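Local coordinates for protein titin heart isoform N2-B (Homo sapiens, PDB 2BK8) that serves as a giant structural protein of muscle, probably contributing to sarcomere organisation at the M-band through immunoglobulin-like domains such as this one, at residues 60-65 with 71-76; 26-31 with 51-56. All coordinates share one frame; numbering follows the deposited sequence. Where two conformers were deposited one is given.

Overall arrangement
Both contacts belong to one immunoglobulin sandwich but occupy different levels of it. Contact 1 lies in the core, where strand 57-62 of one sheet faces strand 71-78 of the other through carbon-to-carbon packing of a leucine and a valine on a tyrosine ring. Contact 2 sits near the surface at one end of the domain: the loop leading to strand 33-38 rests a tyrosine on the turn between strands 49-54 and 57-62, with a weak hydrogen bond and a bridging water at its margins. Their centres are about 18 Å apart. Strands 49-54 and 57-62 are neighbours in one sheet and connect them, and Leu-60 CD1 packs 3.5 Å from Ile-51 CG1 where they meet.

Contact 1 of 2, residues 60-65 with 71-76; sequences LYVKDI and GTYRCK
Leu-60 and Val-62 project from strand 57-62 into the interior of the sandwich, where both meet the ring of Tyr-73 on strand 71-78. The two aliphatic residues are alternate members of their strand, so their side chains emerge on the same side and meet successive carbons along one flank of the tyrosine. Leu-60 CD2 approaches CD1 of Tyr-73 at 3.8 Å, and Val-62 CG2 lies 4.1 Å from CE1 of the same ring. Both methyls come in obliquely. They also pack against each other, with Leu-60 CD2 4.1 Å from Val-62 CG2, and thus offer the ring a continuous apolar surface. The leucine side chain crosses that of Tyr-73 at about a right angle.

Torsions explain the reach on both sides. Val-62 has CG1 opposite its backbone N (chi1 -176°), which leaves CG2 as the branch that faces the ring. In Tyr-73, CG stands opposite the carbonyl carbon (chi1 -70°), and the ring extends across the space between the sheets toward the end of strand 57-62. No hydrogen bond joins the segments; the backbones belong to different sheets, and even the nearest pair of CA atoms, those of Leu-60 and Cys-75, is 8.8 Å apart.

The phenol oxygen is satisfied elsewhere, by a hydrogen bond to the backbone O of Asp-69, four residues earlier in the chain. That bond fixes the far end of the ring, while a stack with Phe-38 and packing on Leu-90 add to its apolar surroundings. Leu-60 in turn touches Trp-36. A strand-borne tyrosine tied by its hydroxyl to the backbone four residues back is the tyrosine corner, a hallmark of immunoglobulin-like Greek-key sandwiches, and its ring here forms part of the core between the two sheets.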
loop_
_atom_site.group_PDB
_atom_site.type_symbol
_atom_site.label_atom_id
_atom_site.label_comp_id
_atom_site.label_asym_id
_atom_site.label_seq_id
_atom_site.Cartn_x
_atom_site.Cartn_y
_atom_site.Cartn_z
ATOM N N LEU A 60 -4.010 3.159 -0.148
ATOM C CA LEU A 60 -4.139 2.368 -1.371
ATOM C C LEU A 60 -5.463 1.609 -1.382
ATOM O O LEU A 60 -5.745 0.805 -0.506
ATOM C CB LEU A 60 -2.962 1.366 -1.540
ATOM C CG LEU A 60 -3.178 0.309 -2.650
ATOM C CD1 LEU A 60 -3.123 0.923 -4.069
ATOM C CD2 LEU A 60 -2.131 -0.825 -2.518
ATOM N N TYR A 61 -6.277 1.858 -2.399
ATOM C CA TYR A 61 -7.499 1.085 -2.624
ATOM C C TYR A 61 -7.344 0.208 -3.860
ATOM O O TYR A 61 -7.069 0.713 -4.953
ATOM C CB TYR A 61 -8.695 2.005 -2.793
ATOM C CG TYR A 61 -9.444 2.284 -1.518
ATOM C CD1 TYR A 61 -8.925 3.157 -0.579
ATOM C CD2 TYR A 61 -10.665 1.677 -1.250
ATOM C CE1 TYR A 61 -9.600 3.432 0.596
ATOM C CE2 TYR A 61 -11.356 1.937 -0.065
ATOM C CZ TYR A 61 -10.805 2.813 0.858
ATOM O OH TYR A 61 -11.463 3.137 2.036
ATOM N N VAL A 62 -7.525 -1.102 -3.673
ATOM C CA VAL A 62 -7.469 -2.079 -4.796
ATOM C C VAL A 62 -8.858 -2.519 -5.241
ATOM O O VAL A 62 -9.606 -3.040 -4.418
ATOM C CB VAL A 62 -6.695 -3.365 -4.397
ATOM C CG1 VAL A 62 -6.583 -4.308 -5.626
ATOM C CG2 VAL A 62 -5.302 -3.033 -3.806
ATOM N N LYS A 63 -9.186 -2.322 -6.534
ATOM C CA LYS A 63 -10.515 -2.568 -7.135
ATOM C C LYS A 63 -10.624 -3.868 -7.945
ATOM O O LYS A 63 -9.609 -4.424 -8.354
ATOM C CB LYS A 63 -10.897 -1.402 -8.057
ATOM C CG LYS A 63 -11.311 -0.127 -7.340
ATOM C CD LYS A 63 -10.322 0.255 -6.244
ATOM C CE LYS A 63 -11.083 0.624 -5.003
ATOM N NZ LYS A 63 -10.240 1.429 -4.091
ATOM N N ASP A 64 -11.864 -4.289 -8.234
ATOM C CA ASP A 64 -12.162 -5.451 -9.087
ATOM C C ASP A 64 -11.271 -6.645 -8.761
ATOM O O ASP A 64 -10.514 -7.117 -9.596
ATOM C CB ASP A 64 -12.032 -5.093 -10.584
ATOM C CG ASP A 64 -13.014 -4.044 -11.028
ATOM O OD1 ASP A 64 -14.226 -4.343 -11.063
ATOM O OD2 ASP A 64 -12.573 -2.927 -11.390
ATOM N N ILE A 65 -11.328 -7.120 -7.523
ATOM C CA ILE A 65 -10.373 -8.150 -7.057
ATOM C C ILE A 65 -10.436 -9.447 -7.884
ATOM O O ILE A 65 -11.541 -9.894 -8.325
ATOM C CB ILE A 65 -10.533 -8.410 -5.506
ATOM C CG1 ILE A 65 -9.998 -7.200 -4.700
ATOM C CG2 ILE A 65 -9.959 -9.812 -5.100
ATOM C CD1 ILE A 65 -8.506 -7.068 -4.657
ATOM N N GLY A 71 -1.186 -11.633 -2.564
ATOM C CA GLY A 71 0.272 -11.489 -2.312
ATOM C C GLY A 71 0.652 -10.412 -1.303
ATOM O O GLY A 71 -0.108 -10.104 -0.355
ATOM N N THR A 72 1.831 -9.826 -1.524
ATOM C CA THR A 72 2.409 -8.848 -0.604
ATOM C C THR A 72 2.407 -7.432 -1.184
ATOM O O THR A 72 2.851 -7.242 -2.328
ATOM C CB THR A 72 3.848 -9.246 -0.231
ATOM O OG1 THR A 72 3.861 -10.574 0.317
ATOM C CG2 THR A 72 4.406 -8.279 0.789
ATOM N N TYR A 73 1.932 -6.458 -0.388
ATOM C CA TYR A 73 1.865 -5.035 -0.797
ATOM C C TYR A 73 2.843 -4.232 0.078
ATOM O O TYR A 73 2.925 -4.482 1.285
ATOM C CB TYR A 73 0.414 -4.504 -0.678
ATOM C CG TYR A 73 -0.499 -5.106 -1.732
ATOM C CD1 TYR A 73 -0.857 -4.379 -2.858
ATOM C CD2 TYR A 73 -0.932 -6.434 -1.625
ATOM C CE1 TYR A 73 -1.648 -4.963 -3.881
ATOM C CE2 TYR A 73 -1.733 -7.021 -2.629
ATOM C CZ TYR A 73 -2.077 -6.284 -3.743
ATOM O OH TYR A 73 -2.879 -6.898 -4.712
ATOM N N ARG A 74 3.616 -3.325 -0.532
ATOM C CA ARG A 74 4.627 -2.499 0.172
ATOM C C ARG A 74 4.287 -1.027 -0.006
ATOM O O ARG A 74 3.963 -0.592 -1.107
ATOM C CB ARG A 74 6.033 -2.753 -0.394
ATOM C CG ARG A 74 7.184 -1.834 0.106
ATOM C CD ARG A 74 8.488 -2.194 -0.642
ATOM N NE ARG A 74 9.679 -1.492 -0.169
ATOM C CZ ARG A 74 10.928 -1.812 -0.515
ATOM N NH1 ARG A 74 11.167 -2.840 -1.327
ATOM N NH2 ARG A 74 11.953 -1.131 -0.033
ATOM N N CYS A 75 4.347 -0.266 1.086
ATOM C CA CYS A 75 4.290 1.211 1.024
ATOM C C CYS A 75 5.703 1.710 1.278
ATOM O O CYS A 75 6.258 1.513 2.385
ATOM C CB CYS A 75 3.354 1.768 2.104
ATOM S SG CYS A 75 3.216 3.591 2.130
ATOM N N LYS A 76 6.307 2.306 0.249
ATOM C CA LYS A 76 7.670 2.873 0.353
ATOM C C LYS A 76 7.674 4.403 0.500
ATOM O O LYS A 76 7.150 5.142 -0.341
ATOM C CB LYS A 76 8.574 2.427 -0.839
ATOM C CG LYS A 76 10.021 2.937 -0.732
ATOM C CD LYS A 76 10.837 2.474 -1.941
ATOM C CE LYS A 76 12.222 3.091 -1.942
ATOM N NZ LYS A 76 13.256 2.206 -2.578
#

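Contact 2 of 2, residues 26-31 with 51-56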
loop_
_atom_site.group_PDB
_atom_site.type_symbol
_atom_site.label_atom_id
_atom_site.label_comp_id
_atom_site.label_asym_id
_atom_site.label_seq_id
_atom_site.Cartn_x
_atom_site.Cartn_y
_atom_site.Cartn_z
ATOM N N GLU A 26 5.108 8.957 10.473
ATOM C CA GLU A 26 5.627 9.867 11.501
ATOM C C GLU A 26 6.744 10.713 10.902
ATOM O O GLU A 26 7.580 10.205 10.142
ATOM C CB GLU A 26 6.112 9.071 12.705
ATOM C CG GLU A 26 5.097 8.177 13.429
ATOM C CD GLU A 26 3.793 8.880 13.871
ATOM O OE1 GLU A 26 3.852 9.946 14.523
ATOM O OE2 GLU A 26 2.702 8.320 13.603
ATOM N N ASN A 27 6.766 11.999 11.270
ATOM C CA ASN A 27 7.792 12.976 10.858
ATOM C C ASN A 27 7.949 13.147 9.339
ATOM O O ASN A 27 9.063 13.306 8.812
ATOM C CB ASN A 27 9.149 12.722 11.548
ATOM C CG ASN A 27 9.030 12.528 13.055
ATOM O OD1 ASN A 27 8.914 13.495 13.811
ATOM N ND2 ASN A 27 9.119 11.273 13.502
ATOM N N TYR A 28 6.810 13.076 8.647
ATOM C CA TYR A 28 6.695 13.533 7.264
ATOM C C TYR A 28 6.990 15.041 7.133
ATOM O O TYR A 28 6.837 15.816 8.098
ATOM C CB TYR A 28 5.299 13.195 6.723
ATOM C CG TYR A 28 4.168 13.867 7.474
ATOM C CD1 TYR A 28 3.710 15.128 7.098
ATOM C CD2 TYR A 28 3.578 13.256 8.584
ATOM C CE1 TYR A 28 2.686 15.753 7.804
ATOM C CE2 TYR A 28 2.546 13.861 9.273
ATOM C CZ TYR A 28 2.102 15.101 8.892
ATOM O OH TYR A 28 1.085 15.722 9.588
ATOM N N ASP A 29 7.432 15.453 5.947
ATOM C CA ASP A 29 7.629 16.876 5.638
ATOM C C ASP A 29 7.376 17.180 4.146
ATOM O O ASP A 29 6.822 16.335 3.420
ATOM C CB ASP A 29 9.004 17.378 6.122
ATOM C CG ASP A 29 10.179 16.760 5.365
ATOM O OD1 ASP A 29 10.001 16.154 4.290
ATOM O OD2 ASP A 29 11.319 16.920 5.848
ATOM N N GLN A 30 7.784 18.373 3.704
ATOM C CA GLN A 30 7.543 18.820 2.328
ATOM C C GLN A 30 8.268 18.000 1.268
ATOM O O GLN A 30 7.916 18.087 0.091
ATOM C CB GLN A 30 7.832 20.331 2.141
ATOM C CG GLN A 30 9.307 20.768 2.253
ATOM C CD GLN A 30 10.090 20.673 0.935
ATOM O OE1 GLN A 30 9.600 21.052 -0.131
ATOM N NE2 GLN A 30 11.320 20.181 1.016
ATOM N N SER A 31 9.281 17.227 1.663
ATOM C CA SER A 31 10.000 16.393 0.690
ATOM C C SER A 31 9.509 14.929 0.611
ATOM O O SER A 31 9.950 14.158 -0.257
ATOM C CB SER A 31 11.524 16.472 0.916
ATOM O OG SER A 31 11.935 15.622 1.969
ATOM N N ILE A 51 -5.000 5.701 -5.371
ATOM C CA ILE A 51 -3.869 5.964 -4.474
ATOM C C ILE A 51 -3.859 7.438 -4.136
ATOM O O ILE A 51 -3.906 8.305 -5.025
ATOM C CB ILE A 51 -2.511 5.585 -5.123
ATOM C CG1 ILE A 51 -2.474 4.094 -5.497
ATOM C CG2 ILE A 51 -1.328 5.892 -4.170
ATOM C CD1 ILE A 51 -1.269 3.707 -6.388
ATOM N N THR A 52 -3.781 7.713 -2.831
ATOM C CA THR A 52 -3.699 9.095 -2.354
ATOM C C THR A 52 -2.638 9.230 -1.243
ATOM O O THR A 52 -2.369 8.285 -0.498
ATOM C CB THR A 52 -5.066 9.631 -1.844
ATOM O OG1 THR A 52 -5.567 8.742 -0.835
ATOM C CG2 THR A 52 -6.111 9.713 -3.000
ATOM N N TYR A 53 -2.035 10.411 -1.163
ATOM C CA TYR A 53 -1.164 10.752 -0.020
ATOM C C TYR A 53 -1.322 12.215 0.349
ATOM O O TYR A 53 -1.151 13.084 -0.508
ATOM C CB TYR A 53 0.326 10.440 -0.263
ATOM C CG TYR A 53 1.169 11.032 0.852
ATOM C CD1 TYR A 53 1.192 10.443 2.122
ATOM C CD2 TYR A 53 1.875 12.222 0.659
ATOM C CE1 TYR A 53 1.926 11.033 3.192
ATOM C CE2 TYR A 53 2.592 12.815 1.701
ATOM C CZ TYR A 53 2.611 12.216 2.965
ATOM O OH TYR A 53 3.338 12.811 3.980
ATOM N N GLU A 54 -1.639 12.486 1.623
ATOM C CA GLU A 54 -1.771 13.863 2.149
ATOM C C GLU A 54 -1.531 13.846 3.651
ATOM O O GLU A 54 -2.056 12.952 4.336
ATOM C CB GLU A 54 -3.178 14.440 1.907
ATOM C CG GLU A 54 -3.806 14.042 0.578
ATOM C CD GLU A 54 -5.073 14.782 0.244
ATOM O OE1 GLU A 54 -5.337 15.838 0.869
ATOM O OE2 GLU A 54 -5.797 14.326 -0.680
ATOM N N ASP A 55 -0.746 14.814 4.159
ATOM C CA ASP A 55 -0.668 15.093 5.588
ATOM C C ASP A 55 -0.340 13.829 6.412
ATOM O O ASP A 55 -0.973 13.565 7.442
ATOM C CB ASP A 55 -1.984 15.747 6.035
ATOM C CG ASP A 55 -1.926 16.344 7.430
ATOM O OD1 ASP A 55 -0.881 16.883 7.861
ATOM O OD2 ASP A 55 -2.966 16.319 8.107
ATOM N N GLY A 56 0.641 13.055 5.941
ATOM C CA GLY A 56 1.104 11.841 6.639
ATOM C C GLY A 56 0.256 10.594 6.580
ATOM O O GLY A 56 0.524 9.594 7.272
HETATM O O HOH W 1 4.186 15.316 3.459
#
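A tight hairpin turn at one end of the immunoglobulin sandwich, joining strands 49-54 and 57-62, is covered here by the ring of Tyr-28 from the loop that follows strand 19-26. Asp-55 and Gly-56 occupy the two central positions, and their phi/psi values, both in the left-handed region, fit a type I' turn. With CG between backbone N and carbonyl carbon (chi1 62°), Tyr-28 turns one face of its ring onto them. Gly-56 CA makes a CH-pi contact, 3.7 Å from the ring centroid and 21° off the normal, and Gly-56 N stands above the ring centre. Because the glycine has no side chain, the ring can settle directly on the backbone, with Tyr-28 CD2 only 3.5 Å from Gly-56 CA.

At the far end of the ring, Tyr-28 OH gives a weak hydrogen bond to Asp-55 OD1 at 2.9 Å, the carboxylate standing nearly perpendicular to the ring (88°). At its root the hydroxyl of Tyr-53 comes up to Tyr-28 CB at 3.4 Å. This hydroxyl also receives a weak bond from Gly-56 N and meets, in the plane of its ring, a water 2.7 Å from Tyr-53 OH. The water donates to the backbone O of Asp-29 and so bridges loop and strand.

Within the loop, Asp-29 OD1 takes both the backbone N and OG of Ser-31, the former closing an Asx turn. Ser-31 OG accepts in addition from Asp-80 N. The contact thus joins the BC and DE loops of the I-set fold at one pole of the domain, where the Asp-80 bond adds the FG loop.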